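Local coordinates for protein activated BY transcription factor SSRB (Salmonella enterica, PDB 2WNW) that belongs to glycosyl hydrolase family 30 and combines a TIM barrel with a beta sandwich, its production being activated by the transcription factor SsrB, at residues Tyr208-Arg222 against Trp248-Ile262. Residues are numbered along the deposited sequence; the frame is centred on the assembly and turned at random.
Sequences YSVEEETAFAVQYLR and WAELAFADEANYKGI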
# COMPACT_ATOMS: atom_id res chain seq x y z
N TYR A 208 19.21 -8.88 23.09
CA TYR A 208 19.42 -10.22 22.54
C TYR A 208 19.73 -10.03 21.07
O TYR A 208 19.11 -9.20 20.41
CB TYR A 208 18.15 -11.08 22.60
CG TYR A 208 17.70 -11.57 23.95
CD1 TYR A 208 17.94 -12.89 24.35
CD2 TYR A 208 16.95 -10.75 24.79
CE1 TYR A 208 17.42 -13.38 25.55
CE2 TYR A 208 16.43 -11.23 25.99
CZ TYR A 208 16.66 -12.55 26.36
OH TYR A 208 16.11 -13.03 27.52
N SER A 209 20.68 -10.79 20.55
CA SER A 209 20.98 -10.73 19.12
C SER A 209 19.89 -11.63 18.55
O SER A 209 19.23 -12.34 19.31
CB SER A 209 22.35 -11.35 18.83
OG SER A 209 22.35 -12.72 19.17
N VAL A 210 19.69 -11.62 17.24
CA VAL A 210 18.64 -12.47 16.66
C VAL A 210 18.94 -13.95 16.93
O VAL A 210 18.03 -14.75 17.15
CB VAL A 210 18.47 -12.21 15.14
CG1 VAL A 210 19.74 -12.57 14.40
CG2 VAL A 210 17.29 -13.01 14.60
N GLU A 211 20.23 -14.31 16.92
CA GLU A 211 20.63 -15.69 17.19
C GLU A 211 20.25 -16.07 18.63
O GLU A 211 19.76 -17.17 18.88
CB GLU A 211 22.15 -15.85 17.03
CG GLU A 211 22.69 -15.71 15.60
CD GLU A 211 22.70 -14.28 15.09
OE1 GLU A 211 22.79 -13.34 15.91
OE2 GLU A 211 22.64 -14.10 13.86
N GLU A 212 20.50 -15.16 19.57
CA GLU A 212 20.20 -15.40 20.98
C GLU A 212 18.71 -15.46 21.27
O GLU A 212 18.25 -16.33 22.02
CB GLU A 212 20.84 -14.31 21.83
CG GLU A 212 22.35 -14.42 21.92
CD GLU A 212 23.02 -13.14 22.37
OE1 GLU A 212 24.25 -13.16 22.59
OE2 GLU A 212 22.31 -12.12 22.51
N GLU A 213 17.96 -14.54 20.68
CA GLU A 213 16.52 -14.51 20.89
C GLU A 213 15.86 -15.79 20.38
O GLU A 213 15.06 -16.41 21.09
CB GLU A 213 15.90 -13.30 20.18
CG GLU A 213 14.39 -13.20 20.35
CD GLU A 213 13.75 -12.34 19.27
OE1 GLU A 213 14.16 -12.47 18.10
OE2 GLU A 213 12.83 -11.55 19.59
N THR A 214 16.20 -16.19 19.16
CA THR A 214 15.61 -17.39 18.59
C THR A 214 16.06 -18.65 19.32
O THR A 214 15.29 -19.59 19.48
CB THR A 214 15.91 -17.52 17.07
OG1 THR A 214 17.32 -17.47 16.85
CG2 THR A 214 15.24 -16.38 16.30
N ALA A 215 17.31 -18.67 19.78
CA ALA A 215 17.80 -19.84 20.51
C ALA A 215 17.02 -19.98 21.81
O ALA A 215 16.67 -21.08 22.23
CB ALA A 215 19.30 -19.70 20.80
N PHE A 216 16.73 -18.85 22.46
CA PHE A 216 15.99 -18.89 23.71
C PHE A 216 14.59 -19.44 23.48
O PHE A 216 14.08 -20.22 24.27
CB PHE A 216 15.89 -17.49 24.33
CG PHE A 216 15.31 -17.49 25.72
CD1 PHE A 216 16.07 -17.91 26.80
CD2 PHE A 216 13.99 -17.12 25.93
CE1 PHE A 216 15.52 -17.96 28.09
CE2 PHE A 216 13.43 -17.17 27.20
CZ PHE A 216 14.20 -17.59 28.28
N ALA A 217 13.97 -19.03 22.38
CA ALA A 217 12.62 -19.48 22.06
C ALA A 217 12.57 -20.97 21.70
O ALA A 217 11.77 -21.73 22.24
CB ALA A 217 12.05 -18.66 20.90
N VAL A 218 13.45 -21.38 20.79
CA VAL A 218 13.47 -22.75 20.31
C VAL A 218 14.22 -23.77 21.16
O VAL A 218 13.76 -24.90 21.33
CB VAL A 218 14.03 -22.80 18.87
CG1 VAL A 218 14.09 -24.23 18.36
CG2 VAL A 218 13.14 -21.95 17.96
N GLN A 219 15.37 -23.39 21.70
CA GLN A 219 16.16 -24.31 22.51
C GLN A 219 15.77 -24.37 23.98
O GLN A 219 15.91 -25.42 24.62
CB GLN A 219 17.64 -23.96 22.40
CG GLN A 219 18.24 -24.23 21.03
CD GLN A 219 19.63 -23.65 20.89
OE1 GLN A 219 20.43 -23.69 21.83
NE2 GLN A 219 19.93 -23.11 19.72
N TYR A 220 15.26 -23.27 24.52
CA TYR A 220 14.89 -23.26 25.93
C TYR A 220 13.40 -23.23 26.25
O TYR A 220 12.93 -24.04 27.05
CB TYR A 220 15.59 -22.10 26.63
CG TYR A 220 17.09 -22.28 26.67
CD1 TYR A 220 17.88 -21.99 25.55
CD2 TYR A 220 17.73 -22.80 27.80
CE1 TYR A 220 19.26 -22.21 25.57
CE2 TYR A 220 19.10 -23.02 27.83
CZ TYR A 220 19.86 -22.72 26.71
OH TYR A 220 21.22 -22.94 26.73
N LEU A 221 12.64 -22.32 25.63
CA LEU A 221 11.21 -22.25 25.91
C LEU A 221 10.42 -23.43 25.35
O LEU A 221 9.64 -24.05 26.07
CB LEU A 221 10.62 -20.94 25.38
CG LEU A 221 10.96 -19.67 26.16
CD1 LEU A 221 10.31 -18.46 25.48
CD2 LEU A 221 10.46 -19.80 27.60
N ARG A 222 10.62 -23.74 24.08
CA ARG A 222 9.89 -24.83 23.45
C ARG A 222 9.93 -26.16 24.22
O ARG A 222 8.88 -26.71 24.55
CB ARG A 222 10.36 -25.03 22.01
CG ARG A 222 9.71 -24.06 21.02
CD ARG A 222 8.20 -24.26 21.00
NE ARG A 222 7.52 -23.30 20.14
CZ ARG A 222 6.23 -22.98 20.27
NH1 ARG A 222 5.49 -23.54 21.21
NH2 ARG A 222 5.69 -22.07 19.47
N TRP A 248 15.28 -8.56 10.41
CA TRP A 248 15.24 -9.51 11.52
C TRP A 248 14.61 -10.84 11.11
O TRP A 248 15.15 -11.91 11.40
CB TRP A 248 14.46 -8.91 12.68
CG TRP A 248 14.67 -9.59 13.99
CD1 TRP A 248 13.86 -10.52 14.58
CD2 TRP A 248 15.71 -9.32 14.93
NE1 TRP A 248 14.33 -10.83 15.83
CE2 TRP A 248 15.46 -10.11 16.07
CE3 TRP A 248 16.83 -8.47 14.92
CZ2 TRP A 248 16.29 -10.08 17.20
CZ3 TRP A 248 17.66 -8.44 16.04
CH2 TRP A 248 17.38 -9.24 17.16
N ALA A 249 13.47 -10.76 10.44
CA ALA A 249 12.77 -11.95 9.99
C ALA A 249 13.66 -12.79 9.08
O ALA A 249 13.72 -14.02 9.21
CB ALA A 249 11.48 -11.56 9.26
N GLU A 250 14.35 -12.13 8.17
CA GLU A 250 15.24 -12.80 7.22
C GLU A 250 16.29 -13.64 7.95
O GLU A 250 16.52 -14.80 7.62
CB GLU A 250 15.93 -11.77 6.33
CG GLU A 250 16.61 -12.34 5.10
CD GLU A 250 17.18 -11.25 4.22
OE1 GLU A 250 16.64 -10.13 4.23
OE2 GLU A 250 18.17 -11.51 3.50
N LEU A 251 16.94 -13.03 8.94
CA LEU A 251 17.97 -13.70 9.71
C LEU A 251 17.39 -14.80 10.58
O LEU A 251 17.95 -15.89 10.68
CB LEU A 251 18.70 -12.69 10.60
CG LEU A 251 19.85 -11.88 9.98
CD1 LEU A 251 19.58 -11.61 8.52
CD2 LEU A 251 20.03 -10.59 10.75
N ALA A 252 16.25 -14.52 11.21
CA ALA A 252 15.62 -15.49 12.09
C ALA A 252 15.12 -16.76 11.41
O ALA A 252 15.44 -17.87 11.85
CB ALA A 252 14.47 -14.82 12.84
N PHE A 253 14.36 -16.62 10.34
CA PHE A 253 13.81 -17.78 9.66
C PHE A 253 14.69 -18.46 8.62
O PHE A 253 14.23 -19.32 7.88
CB PHE A 253 12.45 -17.42 9.07
CG PHE A 253 11.43 -17.04 10.11
CD1 PHE A 253 11.00 -17.97 11.05
CD2 PHE A 253 10.94 -15.74 10.18
CE1 PHE A 253 10.10 -17.60 12.05
CE2 PHE A 253 10.04 -15.37 11.18
CZ PHE A 253 9.62 -16.30 12.12
N ALA A 254 15.96 -18.08 8.57
CA ALA A 254 16.88 -18.70 7.62
C ALA A 254 17.15 -20.10 8.17
O ALA A 254 17.49 -21.03 7.44
CB ALA A 254 18.18 -17.91 7.54
N ASP A 255 16.97 -20.24 9.49
CA ASP A 255 17.19 -21.50 10.19
C ASP A 255 15.89 -22.30 10.25
O ASP A 255 14.89 -21.83 10.79
CB ASP A 255 17.68 -21.20 11.61
CG ASP A 255 18.03 -22.46 12.38
OD1 ASP A 255 17.16 -23.34 12.53
OD2 ASP A 255 19.19 -22.56 12.85
N GLU A 256 15.91 -23.51 9.71
CA GLU A 256 14.73 -24.37 9.70
C GLU A 256 14.13 -24.61 11.08
O GLU A 256 12.91 -24.66 11.23
CB GLU A 256 15.07 -25.72 9.06
CG GLU A 256 13.93 -26.74 9.11
CD GLU A 256 14.32 -28.08 8.51
OE1 GLU A 256 13.53 -29.04 8.66
OE2 GLU A 256 15.40 -28.19 7.90
N ALA A 257 14.98 -24.75 12.09
CA ALA A 257 14.51 -24.99 13.45
C ALA A 257 13.70 -23.80 13.97
O ALA A 257 12.70 -23.97 14.66
CB ALA A 257 15.69 -25.26 14.38
N ASN A 258 14.14 -22.59 13.62
CA ASN A 258 13.44 -21.39 14.05
C ASN A 258 12.10 -21.28 13.34
O ASN A 258 11.09 -20.94 13.94
CB ASN A 258 14.27 -20.14 13.75
CG ASN A 258 15.53 -20.08 14.57
OD1 ASN A 258 15.63 -20.71 15.62
ND2 ASN A 258 16.51 -19.30 14.11
N TYR A 259 12.10 -21.59 12.04
CA TYR A 259 10.87 -21.53 11.27
C TYR A 259 9.82 -22.44 11.89
O TYR A 259 8.66 -22.06 12.02
CB TYR A 259 11.13 -21.96 9.82
CG TYR A 259 9.90 -21.81 8.96
CD1 TYR A 259 9.58 -20.59 8.37
CD2 TYR A 259 9.01 -22.87 8.79
CE1 TYR A 259 8.40 -20.42 7.65
CE2 TYR A 259 7.83 -22.72 8.08
CZ TYR A 259 7.53 -21.49 7.51
OH TYR A 259 6.35 -21.34 6.81
N LYS A 260 10.23 -23.64 12.29
CA LYS A 260 9.31 -24.60 12.89
C LYS A 260 8.86 -24.25 14.30
O LYS A 260 7.73 -24.55 14.68
CB LYS A 260 9.94 -26.00 12.89
CG LYS A 260 10.11 -26.61 11.52
CD LYS A 260 10.67 -28.02 11.60
CE LYS A 260 10.75 -28.67 10.23
NZ LYS A 260 11.28 -30.06 10.30
N GLY A 261 9.73 -23.62 15.08
CA GLY A 261 9.37 -23.31 16.46
C GLY A 261 8.81 -21.94 16.78
O GLY A 261 8.34 -21.72 17.90
N ILE A 262 8.85 -21.02 15.83
CA ILE A 262 8.36 -19.66 16.06
C ILE A 262 7.13 -19.37 15.20
O ILE A 262 7.15 -19.60 13.99
CB ILE A 262 9.49 -18.66 15.77
CG1 ILE A 262 10.64 -18.91 16.75
CG2 ILE A 262 8.98 -17.23 15.87
CD1 ILE A 262 11.88 -18.10 16.48
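In the outer helical layer of the TIM barrel, the helix after strand 190-192 packs against the broken helical connection after strand 234-239, and Val210 meets Trp248 at one end of this contact. Val210 CB stands 3.6 Å from the centroid of the Trp248 six-membered ring and 9° off its normal, which identifies a CH-pi contact over the face; its CG2 rests on Ala252 CB and CG1 on Leu251 CB. The indole edge is used as well: Trp248 NE1 donates to Glu213 OE1 at 2.8 Å, on the syn side but somewhat out of the carboxylate plane, which is turned 78° from the indole. Glu213 OE2 accepts from the backbone N of Trp238 on the barrel strand. Mid-contact, Thr214 CG2 packs on Ala252 CB and, at 3.8 Å, on Ile262 CD1. The Asn258 amide lies against Thr214 CB; its ND2 donates to Ala252 O (2.9 Å), bracing the turn between helices 248-252 and 256-261, while Val218 CG2 lies 3.6 Å from Asn258 OD1. The backbones come near where Val218 faces Gly261, which has no side chain. At the far end Arg222, bent at chi2 (-61°), brings NE to 2.9 Å and NH2 to 3.1 Å from Gly261 O. NE lies in the carbonyl plane on a lone pair, whereas NH2 comes from above that plane. Polar bonds thus fix both ends of a mixed seam, and the two-nitrogen grip restricts guanidinium rotation.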